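Local coordinates for protein inositol polyphosphate multikinase alpha (Arabidopsis thaliana, PDB 4FRF) that phosphorylates inositol phosphates with broad substrate specificity, using ATP to convert inositol 1,4,5-trisphosphate into inositol 1,3,4,5,6-pentakisphosphate, at residues 83-88 with 125-130; 190-195 with 257-262; 200-205 with 245-250; 214-219 with 227-232. All coordinates share one frame; numbering follows the deposited sequence.

How the contacts relate
Along the chain, contact 1 comes first. It closes a loop that is partly helical and joins strand 83-90 to strand 121-130. Contact 2 opens later and packs helix 187-200 against helix 249-265. Contact 3 is nested inside its loop. It sets the turn and short strand after the first helix against the residues leading into the second. Contact 4 is nested in turn inside contact 3 and pairs strands 209-216 and 231-235. Contacts 1 and 4 share one antiparallel sheet, where strands 83-90 and 209-216 are neighbours. Contact 2 reaches that sheet through Gln190, which binds Pro230 and Val232, and through Phe258, which touches Val88. Contacts 2 and 3 also meet the second subunit.

Contact 1 of 4, residues 83-88 with 125-130; sequences PSVMDV and GFEVYD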
loop_
_atom_site.group_PDB
_atom_site.type_symbol
_atom_site.label_atom_id
_atom_site.label_comp_id
_atom_site.label_asym_id
_atom_site.label_seq_id
_atom_site.Cartn_x
_atom_site.Cartn_y
_atom_site.Cartn_z
ATOM N N PRO A 83 -18.699 -2.228 25.594
ATOM C CA PRO A 83 -17.883 -2.370 24.407
ATOM C C PRO A 83 -16.408 -2.456 24.728
ATOM O O PRO A 83 -15.911 -1.679 25.537
ATOM C CB PRO A 83 -18.163 -1.075 23.653
ATOM C CG PRO A 83 -18.425 -0.059 24.738
ATOM C CD PRO A 83 -18.947 -0.813 25.936
ATOM N N SER A 84 -15.722 -3.417 24.114
ATOM C CA SER A 84 -14.268 -3.356 23.966
ATOM C C SER A 84 -13.978 -2.547 22.720
ATOM O O SER A 84 -14.661 -2.702 21.711
ATOM C CB SER A 84 -13.676 -4.756 23.812
ATOM O OG SER A 84 -13.910 -5.561 24.958
ATOM N N VAL A 85 -12.967 -1.690 22.786
ATOM C CA VAL A 85 -12.635 -0.798 21.667
ATOM C C VAL A 85 -11.108 -0.732 21.397
ATOM O O VAL A 85 -10.308 -0.882 22.314
ATOM C CB VAL A 85 -13.212 0.626 21.910
ATOM C CG1 VAL A 85 -12.682 1.192 23.188
ATOM C CG2 VAL A 85 -12.864 1.545 20.765
ATOM N N MET A 86 -10.718 -0.557 20.133
ATOM C CA MET A 86 -9.285 -0.404 19.778
ATOM C C MET A 86 -9.041 0.595 18.656
ATOM O O MET A 86 -9.728 0.578 17.644
ATOM C CB MET A 86 -8.647 -1.742 19.399
ATOM C CG MET A 86 -7.179 -1.602 18.973
ATOM S SD MET A 86 -6.527 -3.033 18.085
ATOM C CE MET A 86 -5.828 -3.956 19.446
ATOM N N ASP A 87 -8.017 1.422 18.813
ATOM C CA ASP A 87 -7.725 2.422 17.809
ATOM C C ASP A 87 -6.319 2.296 17.211
ATOM O O ASP A 87 -5.308 2.441 17.915
ATOM C CB ASP A 87 -7.986 3.830 18.334
ATOM C CG ASP A 87 -6.864 4.346 19.209
ATOM O OD1 ASP A 87 -6.686 3.822 20.332
ATOM O OD2 ASP A 87 -6.188 5.316 18.793
ATOM N N VAL A 88 -6.283 2.039 15.897
ATOM C CA VAL A 88 -5.058 1.785 15.165
ATOM C C VAL A 88 -4.713 2.919 14.211
ATOM O O VAL A 88 -5.555 3.369 13.435
ATOM C CB VAL A 88 -5.199 0.532 14.369
ATOM C CG1 VAL A 88 -3.838 0.048 13.904
ATOM C CG2 VAL A 88 -5.897 -0.510 15.211
ATOM N N GLY A 125 -3.970 2.123 21.081
ATOM C CA GLY A 125 -4.641 1.905 22.310
ATOM C C GLY A 125 -5.810 0.989 22.100
ATOM O O GLY A 125 -6.315 0.851 20.980
ATOM N N PHE A 126 -6.216 0.339 23.184
ATOM C CA PHE A 126 -7.419 -0.443 23.216
ATOM C C PHE A 126 -7.894 -0.491 24.637
ATOM O O PHE A 126 -7.181 -0.049 25.539
ATOM C CB PHE A 126 -7.155 -1.857 22.702
ATOM C CG PHE A 126 -6.194 -2.653 23.548
ATOM C CD1 PHE A 126 -6.656 -3.485 24.542
ATOM C CD2 PHE A 126 -4.839 -2.643 23.279
ATOM C CE1 PHE A 126 -5.784 -4.247 25.286
ATOM C CE2 PHE A 126 -3.965 -3.404 24.034
ATOM C CZ PHE A 126 -4.445 -4.197 25.043
ATOM N N GLU A 127 -9.133 -0.954 24.821
ATOM C CA GLU A 127 -9.716 -1.218 26.135
ATOM C C GLU A 127 -10.635 -2.439 26.028
ATOM O O GLU A 127 -11.481 -2.519 25.134
ATOM C CB GLU A 127 -10.504 -0.009 26.627
ATOM C CG GLU A 127 -11.311 -0.271 27.900
ATOM C CD GLU A 127 -12.240 0.876 28.251
ATOM O OE1 GLU A 127 -12.790 1.477 27.301
ATOM O OE2 GLU A 127 -12.430 1.165 29.473
ATOM N N VAL A 128 -10.459 -3.391 26.932
ATOM C CA VAL A 128 -11.041 -4.717 26.759
ATOM C C VAL A 128 -11.707 -5.224 28.045
ATOM O O VAL A 128 -11.358 -4.791 29.140
ATOM C CB VAL A 128 -9.974 -5.698 26.250
ATOM C CG1 VAL A 128 -10.237 -7.107 26.741
ATOM C CG2 VAL A 128 -9.934 -5.652 24.762
ATOM N N TYR A 129 -12.683 -6.114 27.913
ATOM C CA TYR A 129 -13.516 -6.496 29.062
ATOM C C TYR A 129 -13.393 -7.982 29.452
ATOM O O TYR A 129 -14.114 -8.834 28.932
ATOM C CB TYR A 129 -14.983 -6.109 28.800
ATOM C CG TYR A 129 -15.960 -6.589 29.846
ATOM C CD1 TYR A 129 -15.953 -6.056 31.136
ATOM C CD2 TYR A 129 -16.919 -7.548 29.541
ATOM C CE1 TYR A 129 -16.836 -6.507 32.091
ATOM C CE2 TYR A 129 -17.819 -7.996 30.501
ATOM C CZ TYR A 129 -17.769 -7.474 31.766
ATOM O OH TYR A 129 -18.668 -7.904 32.707
ATOM N N ASP A 130 -12.479 -8.278 30.375
ATOM C CA ASP A 130 -12.269 -9.654 30.850
ATOM C C ASP A 130 -13.547 -10.233 31.471
ATOM O O ASP A 130 -13.998 -9.776 32.526
ATOM C CB ASP A 130 -11.125 -9.683 31.871
ATOM C CG ASP A 130 -10.744 -11.098 32.301
ATOM O OD1 ASP A 130 -11.642 -11.883 32.703
ATOM O OD2 ASP A 130 -9.527 -11.401 32.299
#
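Strands 83-88 and 125-130 run antiparallel, with Met86 and Phe126 forming a non-hydrogen-bonded pair. The two side chains lie side by side and point the same way. Met86 leaves the backbone with CG anti to N (chi1 178°). Met86 CB meets Phe126 CB at 3.6 Å. Next along the chain, Met86 CG lies 3.3 Å from Gly125 O. The chain then bends at SD (chi3 -93°). This turns Met86 CE back to within 4.1 Å of Phe126 CB, with ring atom CD2 just beyond. Strand 83-90 is the middle strand of a five-stranded antiparallel sheet in this inositol phosphokinase. Helix 149-158 covers the Met86 and Phe126 face through Thr155, and Leu156 also touches Met86. An alanine at Met86 would remove CG, SD and CE with their contacts to Gly125 O and Phe126, and probably much of the packing on Leu156. Val85 and Glu127 make two good backbone bonds. Val85 N binds Glu127 O at 2.9 Å, and Glu127 N binds Val85 O at 2.8 Å, nearly along the C=O axis. Asp87 N reaches Gly125 O at 2.8 Å, with a nearly straight N-H (167°), but the return bond from Gly125 N is weak. On the opposite face Asp87 OD2 forms a salt bridge with Arg141. Toward the other end Ser84 OG is hydrogen-bonded to Asn217 and takes a weak bond from Tyr129 N.

Contact 2 of 4, residues 190-195 with 257-262; sequences QLLELK and SFINFI
Leu191 and Ile259 both start out beside their own backbone N, with chi1 of -77° and -72°, and both extend beyond that. Phe258 instead has CG anti to N (chi1 -160°), which brings the edge of its ring up to Leu191. Leu191 CD1 lies near the ring plane, 3.5 Å from Phe258 CD2. The same methyl is 3.7 Å from Ile262 CD1. Leu191 crosses both Phe258 and Ile262 at about a right angle. Ile259 carries the other half of the contact. Its CD1 methyl enters the surface of helix 190-195 between two leucines. Ile259 CD1 is 3.8 Å from Leu191 CB and 3.4 Å from Leu192 CD2. It also rests 3.5 Å from Leu191 O, a carbonyl already hydrogen-bonded along the helix by Lys195 N. Lys195 CB adds a more distant touch on the same methyl. The interface is therefore apolar and mostly buried. Lys195 bends at chi3 and chi4, and its NZ forms a salt bridge with Glu199 of the second subunit. The helix segments are nearly antiparallel, with axes 10.4 Å apart. Both helices pack on the sheet: Leu191 and Leu194 on Val232 of strand 231-235, and Phe258 edge-to-face with Phe121 of strand 121-130. Helix 249-265 also meets helix 149-158 beside it, through Phe258 and Phe261 on Leu156.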
loop_
_atom_site.group_PDB
_atom_site.type_symbol
_atom_site.label_atom_id
_atom_site.label_comp_id
_atom_site.label_asym_id
_atom_site.label_seq_id
_atom_site.Cartn_x
_atom_site.Cartn_y
_atom_site.Cartn_z
ATOM N N GLN A 190 -15.721 -5.965 6.577
ATOM C CA GLN A 190 -15.745 -4.514 6.610
ATOM C C GLN A 190 -14.405 -3.948 6.136
ATOM O O GLN A 190 -14.368 -3.110 5.239
ATOM C CB GLN A 190 -16.129 -3.996 8.014
ATOM C CG GLN A 190 -17.572 -4.295 8.391
ATOM C CD GLN A 190 -17.927 -3.934 9.846
ATOM O OE1 GLN A 190 -17.521 -2.883 10.368
ATOM N NE2 GLN A 190 -18.742 -4.777 10.479
ATOM N N LEU A 191 -13.306 -4.445 6.692
ATOM C CA LEU A 191 -11.991 -3.952 6.290
ATOM C C LEU A 191 -11.764 -4.141 4.782
ATOM O O LEU A 191 -11.172 -3.277 4.110
ATOM C CB LEU A 191 -10.890 -4.647 7.079
ATOM C CG LEU A 191 -10.691 -4.154 8.510
ATOM C CD1 LEU A 191 -9.482 -4.844 9.154
ATOM C CD2 LEU A 191 -10.510 -2.654 8.522
ATOM N N LEU A 192 -12.278 -5.252 4.258
ATOM C CA LEU A 192 -12.181 -5.555 2.847
ATOM C C LEU A 192 -12.910 -4.553 1.970
ATOM O O LEU A 192 -12.339 -4.048 0.979
ATOM C CB LEU A 192 -12.676 -6.955 2.567
ATOM C CG LEU A 192 -11.655 -8.027 2.958
ATOM C CD1 LEU A 192 -12.244 -9.405 2.791
ATOM C CD2 LEU A 192 -10.297 -7.894 2.206
ATOM N N GLU A 193 -14.153 -4.243 2.325
ATOM C CA GLU A 193 -14.906 -3.212 1.612
ATOM C C GLU A 193 -14.134 -1.902 1.504
ATOM O O GLU A 193 -14.103 -1.276 0.439
ATOM C CB GLU A 193 -16.237 -2.962 2.282
ATOM C CG GLU A 193 -17.309 -3.925 1.856
ATOM C CD GLU A 193 -18.654 -3.520 2.350
ATOM O OE1 GLU A 193 -18.725 -2.638 3.239
ATOM O OE2 GLU A 193 -19.645 -4.090 1.870
ATOM N N LEU A 194 -13.525 -1.486 2.606
ATOM C CA LEU A 194 -12.712 -0.279 2.622
ATOM C C LEU A 194 -11.504 -0.414 1.692
ATOM O O LEU A 194 -11.092 0.557 1.040
ATOM C CB LEU A 194 -12.227 0.010 4.037
ATOM C CG LEU A 194 -13.128 0.794 4.971
ATOM C CD1 LEU A 194 -12.844 0.391 6.386
ATOM C CD2 LEU A 194 -12.905 2.276 4.786
ATOM N N LYS A 195 -10.889 -1.597 1.684
ATOM C CA LYS A 195 -9.735 -1.815 0.835
ATOM C C LYS A 195 -10.110 -1.580 -0.619
ATOM O O LYS A 195 -9.513 -0.730 -1.292
ATOM C CB LYS A 195 -9.182 -3.221 1.001
ATOM C CG LYS A 195 -8.097 -3.572 -0.024
ATOM C CD LYS A 195 -7.726 -5.022 0.063
ATOM C CE LYS A 195 -7.314 -5.548 -1.276
ATOM N NZ LYS A 195 -7.774 -6.978 -1.466
ATOM N N SER A 257 -1.672 -4.657 5.049
ATOM C CA SER A 257 -0.954 -5.334 6.108
ATOM C C SER A 257 -1.941 -5.650 7.256
ATOM O O SER A 257 -2.144 -6.817 7.645
ATOM C CB SER A 257 0.169 -4.436 6.608
ATOM O OG SER A 257 1.018 -5.113 7.510
ATOM N N PHE A 258 -2.621 -4.627 7.747
ATOM C CA PHE A 258 -3.590 -4.869 8.768
ATOM C C PHE A 258 -4.515 -6.018 8.369
ATOM O O PHE A 258 -4.698 -6.947 9.140
ATOM C CB PHE A 258 -4.381 -3.610 9.104
ATOM C CG PHE A 258 -5.058 -3.665 10.448
ATOM C CD1 PHE A 258 -4.375 -3.285 11.602
ATOM C CD2 PHE A 258 -6.378 -4.101 10.563
ATOM C CE1 PHE A 258 -5.003 -3.329 12.847
ATOM C CE2 PHE A 258 -7.002 -4.155 11.796
ATOM C CZ PHE A 258 -6.310 -3.786 12.943
ATOM N N ILE A 259 -5.060 -5.991 7.154
ATOM C CA ILE A 259 -6.029 -7.028 6.771
ATOM C C ILE A 259 -5.407 -8.409 6.875
ATOM O O ILE A 259 -6.087 -9.395 7.200
ATOM C CB ILE A 259 -6.613 -6.818 5.354
ATOM C CG1 ILE A 259 -7.581 -5.640 5.352
ATOM C CG2 ILE A 259 -7.367 -8.067 4.881
ATOM C CD1 ILE A 259 -8.561 -5.670 4.190
ATOM N N ASN A 260 -4.100 -8.478 6.654
ATOM C CA ASN A 260 -3.421 -9.768 6.647
ATOM C C ASN A 260 -3.240 -10.341 8.042
ATOM O O ASN A 260 -3.423 -11.551 8.239
ATOM C CB ASN A 260 -2.077 -9.694 5.924
ATOM C CG ASN A 260 -1.454 -11.053 5.732
ATOM O OD1 ASN A 260 -0.500 -11.412 6.430
ATOM N ND2 ASN A 260 -2.027 -11.850 4.827
ATOM N N PHE A 261 -2.886 -9.471 9.005
ATOM C CA PHE A 261 -2.733 -9.883 10.412
ATOM C C PHE A 261 -4.011 -10.523 10.918
ATOM O O PHE A 261 -3.999 -11.590 11.534
ATOM C CB PHE A 261 -2.432 -8.693 11.276
ATOM C CG PHE A 261 -0.994 -8.368 11.384
ATOM C CD1 PHE A 261 -0.335 -8.510 12.592
ATOM C CD2 PHE A 261 -0.325 -7.768 10.330
ATOM C CE1 PHE A 261 0.992 -8.104 12.734
ATOM C CE2 PHE A 261 1.017 -7.385 10.454
ATOM C CZ PHE A 261 1.670 -7.548 11.651
ATOM N N ILE A 262 -5.120 -9.867 10.625
ATOM C CA ILE A 262 -6.408 -10.334 11.042
ATOM C C ILE A 262 -6.810 -11.598 10.303
ATOM O O ILE A 262 -7.514 -12.437 10.835
ATOM C CB ILE A 262 -7.454 -9.226 10.881
ATOM C CG1 ILE A 262 -7.239 -8.187 11.971
ATOM C CG2 ILE A 262 -8.861 -9.784 10.947
ATOM C CD1 ILE A 262 -7.963 -6.924 11.761
#

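Contact 3 of 4, residues 200-205 with 245-250; sequences NQTLYH and GVIDHN
The His205 ring makes the polar tie of this contact. Its CG stands beside the backbone N (chi1 -75°), so the NE2 edge meets the 245-250 backbone. His205 NE2 donates to Val246 O at 2.5 Å, from above the carbonyl plane, and makes a weak second bond to Ile247 O. Its other nitrogen, ND1, lies close to a bound sulfate. A leucine at His205 would probably untie these two carbonyls, because its side chain has no N-H to offer. Gln201 holds its own turn together. Its OE1 accepts from both Leu203 N and Tyr204 N, and Gln201 NE2 returns a nearly straight bond to Tyr204 O at 2.7 Å. Thr202 packs closely on residues 245-247 by van der Waals contact alone, with OG1 3.3 Å from Gly245 CA. The loose side is exposed Asn200, whose O merely touches Ile247 CG2. Asp248 OD2 takes Phe206 N, tying the strand side to the helix start, while OD1 takes Phe251 N, making Asp248 the N-cap of helix 249-265.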
loop_
_atom_site.group_PDB
_atom_site.type_symbol
_atom_site.label_atom_id
_atom_site.label_comp_id
_atom_site.label_asym_id
_atom_site.label_seq_id
_atom_site.Cartn_x
_atom_site.Cartn_y
_atom_site.Cartn_z
ATOM N N ASN A 200 -9.416 2.397 -5.582
ATOM C CA ASN A 200 -9.829 3.372 -6.590
ATOM C C ASN A 200 -9.886 4.840 -6.119
ATOM O O ASN A 200 -9.331 5.713 -6.775
ATOM C CB ASN A 200 -11.159 2.954 -7.216
ATOM C CG ASN A 200 -11.194 1.465 -7.582
ATOM O OD1 ASN A 200 -12.103 0.744 -7.179
ATOM N ND2 ASN A 200 -10.222 1.015 -8.367
ATOM N N GLN A 201 -10.555 5.117 -4.997
ATOM C CA GLN A 201 -10.869 6.508 -4.649
ATOM C C GLN A 201 -9.636 7.402 -4.666
ATOM O O GLN A 201 -8.612 7.069 -4.074
ATOM C CB GLN A 201 -11.627 6.614 -3.297
ATOM C CG GLN A 201 -10.761 6.621 -2.018
ATOM C CD GLN A 201 -10.159 7.991 -1.696
ATOM O OE1 GLN A 201 -10.590 9.023 -2.225
ATOM N NE2 GLN A 201 -9.145 8.001 -0.841
ATOM N N THR A 202 -9.736 8.530 -5.368
ATOM C CA THR A 202 -8.672 9.537 -5.350
ATOM C C THR A 202 -9.163 10.884 -4.831
ATOM O O THR A 202 -8.555 11.911 -5.104
ATOM C CB THR A 202 -8.035 9.758 -6.753
ATOM O OG1 THR A 202 -8.952 10.457 -7.597
ATOM C CG2 THR A 202 -7.659 8.438 -7.405
ATOM N N LEU A 203 -10.236 10.873 -4.048
ATOM C CA LEU A 203 -10.841 12.110 -3.568
ATOM C C LEU A 203 -10.088 12.683 -2.378
ATOM O O LEU A 203 -9.778 13.884 -2.331
ATOM C CB LEU A 203 -12.303 11.876 -3.208
ATOM C CG LEU A 203 -13.155 11.232 -4.306
ATOM C CD1 LEU A 203 -14.421 10.565 -3.735
ATOM C CD2 LEU A 203 -13.510 12.250 -5.379
ATOM N N TYR A 204 -9.800 11.833 -1.404
ATOM C CA TYR A 204 -9.137 12.301 -0.193
ATOM C C TYR A 204 -7.882 11.486 0.089
ATOM O O TYR A 204 -7.803 10.297 -0.269
ATOM C CB TYR A 204 -10.093 12.241 1.007
ATOM C CG TYR A 204 -11.408 12.949 0.778
ATOM C CD1 TYR A 204 -11.538 14.308 1.029
ATOM C CD2 TYR A 204 -12.515 12.264 0.294
ATOM C CE1 TYR A 204 -12.734 14.969 0.805
ATOM C CE2 TYR A 204 -13.721 12.913 0.075
ATOM C CZ TYR A 204 -13.823 14.263 0.328
ATOM O OH TYR A 204 -15.013 14.920 0.101
ATOM N N HIS A 205 -6.876 12.163 0.651
ATOM C CA HIS A 205 -5.735 11.500 1.273
ATOM C C HIS A 205 -5.875 11.609 2.779
ATOM O O HIS A 205 -5.826 12.720 3.350
ATOM C CB HIS A 205 -4.429 12.149 0.845
ATOM C CG HIS A 205 -4.012 11.802 -0.544
ATOM N ND1 HIS A 205 -3.075 12.536 -1.244
ATOM C CD2 HIS A 205 -4.400 10.798 -1.369
ATOM C CE1 HIS A 205 -2.908 12.000 -2.440
ATOM N NE2 HIS A 205 -3.695 10.942 -2.539
ATOM N N GLY A 245 -6.239 13.169 -7.484
ATOM C CA GLY A 245 -6.256 12.155 -8.516
ATOM C C GLY A 245 -5.173 11.108 -8.297
ATOM O O GLY A 245 -4.734 10.450 -9.235
ATOM N N VAL A 246 -4.749 10.963 -7.045
ATOM C CA VAL A 246 -3.768 9.963 -6.652
ATOM C C VAL A 246 -4.348 9.184 -5.478
ATOM O O VAL A 246 -4.726 9.778 -4.475
ATOM C CB VAL A 246 -2.450 10.638 -6.200
ATOM C CG1 VAL A 246 -1.424 9.598 -5.786
ATOM C CG2 VAL A 246 -1.904 11.519 -7.290
ATOM N N ILE A 247 -4.439 7.861 -5.596
ATOM C CA ILE A 247 -5.010 7.064 -4.513
ATOM C C ILE A 247 -4.273 7.319 -3.198
ATOM O O ILE A 247 -3.185 7.898 -3.198
ATOM C CB ILE A 247 -5.007 5.544 -4.815
ATOM C CG1 ILE A 247 -3.591 4.972 -4.782
ATOM C CG2 ILE A 247 -5.791 5.207 -6.100
ATOM C CD1 ILE A 247 -3.577 3.445 -4.747
ATOM N N ASP A 248 -4.882 6.925 -2.073
ATOM C CA ASP A 248 -4.198 7.019 -0.778
ATOM C C ASP A 248 -3.358 5.770 -0.538
ATOM O O ASP A 248 -3.723 4.904 0.259
ATOM C CB ASP A 248 -5.186 7.215 0.365
ATOM C CG ASP A 248 -4.509 7.713 1.624
ATOM O OD1 ASP A 248 -3.265 7.619 1.682
ATOM O OD2 ASP A 248 -5.196 8.236 2.530
ATOM N N HIS A 249 -2.255 5.658 -1.292
ATOM C CA HIS A 249 -1.431 4.431 -1.310
ATOM C C HIS A 249 -0.839 4.146 0.078
ATOM O O HIS A 249 -0.921 3.011 0.589
ATOM C CB HIS A 249 -0.341 4.509 -2.384
ATOM C CG HIS A 249 0.497 5.750 -2.317
ATOM N ND1 HIS A 249 1.582 5.868 -1.477
ATOM C CD2 HIS A 249 0.471 6.887 -3.056
ATOM C CE1 HIS A 249 2.158 7.048 -1.662
ATOM N NE2 HIS A 249 1.507 7.683 -2.620
ATOM N N ASN A 250 -0.394 5.206 0.741
ATOM C CA ASN A 250 0.075 5.092 2.100
ATOM C C ASN A 250 -0.932 4.394 3.028
ATOM O O ASN A 250 -0.613 3.392 3.664
ATOM C CB ASN A 250 0.427 6.449 2.635
ATOM C CG ASN A 250 0.528 6.462 4.114
ATOM O OD1 ASN A 250 1.473 5.930 4.688
ATOM N ND2 ASN A 250 -0.442 7.079 4.759
#

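Contact 4 of 4, residues 214-219 with 227-232; sequences VYENES and DARPQV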
loop_
_atom_site.group_PDB
_atom_site.type_symbol
_atom_site.label_atom_id
_atom_site.label_comp_id
_atom_site.label_asym_id
_atom_site.label_seq_id
_atom_site.Cartn_x
_atom_site.Cartn_y
_atom_site.Cartn_z
ATOM N N VAL A 214 -14.702 -1.731 17.267
ATOM C CA VAL A 214 -15.474 -1.863 18.497
ATOM C C VAL A 214 -16.456 -3.016 18.403
ATOM O O VAL A 214 -16.812 -3.447 17.302
ATOM C CB VAL A 214 -16.233 -0.548 18.870
ATOM C CG1 VAL A 214 -17.028 -0.020 17.698
ATOM C CG2 VAL A 214 -17.146 -0.794 20.032
ATOM N N TYR A 215 -16.861 -3.542 19.558
ATOM C CA TYR A 215 -17.877 -4.591 19.588
ATOM C C TYR A 215 -18.576 -4.771 20.950
ATOM O O TYR A 215 -18.205 -4.141 21.942
ATOM C CB TYR A 215 -17.320 -5.918 19.050
ATOM C CG TYR A 215 -16.298 -6.599 19.935
ATOM C CD1 TYR A 215 -16.697 -7.536 20.893
ATOM C CD2 TYR A 215 -14.927 -6.405 19.728
ATOM C CE1 TYR A 215 -15.768 -8.214 21.664
ATOM C CE2 TYR A 215 -13.987 -7.075 20.505
ATOM C CZ TYR A 215 -14.421 -7.974 21.478
ATOM O OH TYR A 215 -13.506 -8.655 22.245
ATOM N N GLU A 216 -19.617 -5.606 20.964
ATOM C CA GLU A 216 -20.486 -5.740 22.127
ATOM C C GLU A 216 -20.110 -6.962 22.953
ATOM O O GLU A 216 -20.208 -8.087 22.484
ATOM C CB GLU A 216 -21.957 -5.884 21.666
ATOM C CG GLU A 216 -22.946 -5.737 22.904
ATOM C CD GLU A 216 -22.944 -4.225 23.390
ATOM O OE1 GLU A 216 -23.354 -3.331 22.702
ATOM O OE2 GLU A 216 -22.449 -4.000 24.485
ATOM N N ASN A 217 -19.812 -6.740 24.233
ATOM C CA ASN A 217 -19.568 -7.863 25.138
ATOM C C ASN A 217 -20.836 -8.487 25.729
ATOM O O ASN A 217 -20.873 -9.692 25.976
ATOM C CB ASN A 217 -18.585 -7.468 26.236
ATOM C CG ASN A 217 -17.182 -7.234 25.698
ATOM O OD1 ASN A 217 -16.413 -8.177 25.521
ATOM N ND2 ASN A 217 -16.849 -5.970 25.421
ATOM N N GLU A 218 -21.897 -7.689 25.860
ATOM C CA GLU A 218 -23.138 -8.158 26.506
ATOM C C GLU A 218 -23.493 -9.629 26.185
ATOM O O GLU A 218 -23.867 -9.971 25.046
ATOM C CB GLU A 218 -24.314 -7.217 26.208
ATOM C CG GLU A 218 -25.386 -7.186 27.298
ATOM C CD GLU A 218 -24.922 -6.499 28.598
ATOM O OE1 GLU A 218 -23.801 -5.935 28.611
ATOM O OE2 GLU A 218 -25.692 -6.519 29.604
ATOM N N SER A 219 -23.414 -10.477 27.218
ATOM C CA SER A 219 -23.401 -11.932 27.039
ATOM C C SER A 219 -22.480 -12.324 25.899
ATOM O O SER A 219 -22.926 -12.920 24.925
ATOM C CB SER A 219 -24.813 -12.477 26.796
ATOM O OG SER A 219 -25.553 -12.596 28.025
ATOM N N ASP A 227 -25.765 -10.774 19.130
ATOM C CA ASP A 227 -24.349 -11.079 18.757
ATOM C C ASP A 227 -23.394 -9.922 19.123
ATOM O O ASP A 227 -23.769 -9.005 19.857
ATOM C CB ASP A 227 -24.239 -11.438 17.257
ATOM C CG ASP A 227 -24.445 -10.221 16.335
ATOM O OD1 ASP A 227 -25.488 -9.526 16.484
ATOM O OD2 ASP A 227 -23.568 -9.969 15.460
ATOM N N ALA A 228 -22.170 -9.968 18.597
ATOM C CA ALA A 228 -21.117 -9.027 18.995
ATOM C C ALA A 228 -21.199 -7.688 18.271
ATOM O O ALA A 228 -20.527 -6.729 18.652
ATOM C CB ALA A 228 -19.755 -9.648 18.802
ATOM N N ARG A 229 -21.989 -7.643 17.201
ATOM C CA ARG A 229 -22.246 -6.398 16.473
ATOM C C ARG A 229 -20.962 -5.565 16.235
ATOM O O ARG A 229 -20.921 -4.374 16.545
ATOM C CB ARG A 229 -23.320 -5.572 17.204
ATOM C CG ARG A 229 -23.950 -4.467 16.359
ATOM C CD ARG A 229 -25.466 -4.395 16.553
ATOM N NE ARG A 229 -25.856 -3.977 17.903
ATOM C CZ ARG A 229 -25.683 -2.746 18.397
ATOM N NH1 ARG A 229 -25.056 -1.814 17.676
ATOM N NH2 ARG A 229 -26.096 -2.460 19.632
ATOM N N PRO A 230 -19.929 -6.195 15.640
ATOM C CA PRO A 230 -18.622 -5.560 15.416
ATOM C C PRO A 230 -18.698 -4.438 14.399
ATOM O O PRO A 230 -19.439 -4.541 13.433
ATOM C CB PRO A 230 -17.784 -6.699 14.847
ATOM C CG PRO A 230 -18.769 -7.579 14.184
ATOM C CD PRO A 230 -20.017 -7.513 14.988
ATOM N N GLN A 231 -17.902 -3.391 14.585
ATOM C CA GLN A 231 -17.926 -2.284 13.645
ATOM C C GLN A 231 -16.617 -1.550 13.437
ATOM O O GLN A 231 -15.867 -1.304 14.385
ATOM C CB GLN A 231 -19.035 -1.304 13.989
ATOM C CG GLN A 231 -20.208 -1.434 13.065
ATOM C CD GLN A 231 -21.430 -0.706 13.550
ATOM O OE1 GLN A 231 -21.417 -0.047 14.601
ATOM N NE2 GLN A 231 -22.520 -0.847 12.806
ATOM N N VAL A 232 -16.403 -1.130 12.188
ATOM C CA VAL A 232 -15.208 -0.407 11.780
ATOM C C VAL A 232 -15.541 1.044 11.453
ATOM O O VAL A 232 -16.612 1.337 10.920
ATOM C CB VAL A 232 -14.580 -1.048 10.522
ATOM C CG1 VAL A 232 -13.395 -0.238 10.049
ATOM C CG2 VAL A 232 -14.168 -2.466 10.805
#
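The segments run about antiparallel, and Val214 and Gln231 form a hydrogen-bonded pair: Val214 N binds Gln231 O at 3.1 Å, and Gln231 N binds Val214 O at 2.9 Å. Strands 209-216 and 231-235 form a beta hairpin at one edge of the five-stranded sheet. Farther along, Glu216 N binds Ala228 O at 2.7 Å, on a carbonyl lone pair. One residue separates Val214 from Glu216, but two separate Ala228 from Gln231, so the second arm carries one residue more. The extra residue is accommodated where Ala228 and Arg229 leave the extended conformation, Arg229 with left-handed angles (phi 44°). Tyr215 sets CG between its backbone N and carbonyl carbon (chi1 70°). Tyr215 CB touches Ala228 O at 3.3 Å and Pro230 CA at 3.9 Å. The ring leads away from the second arm, and Tyr215 OH is hydrogen-bonded to Phe159 O. Glu216 holds CG anti to N (chi1 -169°) and bends at chi2. Both carboxylate oxygens are bound by backbone N-H groups, OE1 by Thr81 and OE2 by Lys82, which fixes the rotation of the group. Val214 CG1 lies 3.7 Å from Gln231 O. Gln231 OE1 is hydrogen-bonded to Tyr80 OH, and Arg229 NH2 gives an N-H to Glu79 O. Glu216 OE1 lies 4.2 Å from Arg229 NH2, well out of the guanidinium plane, so the two charges are near without a salt bridge.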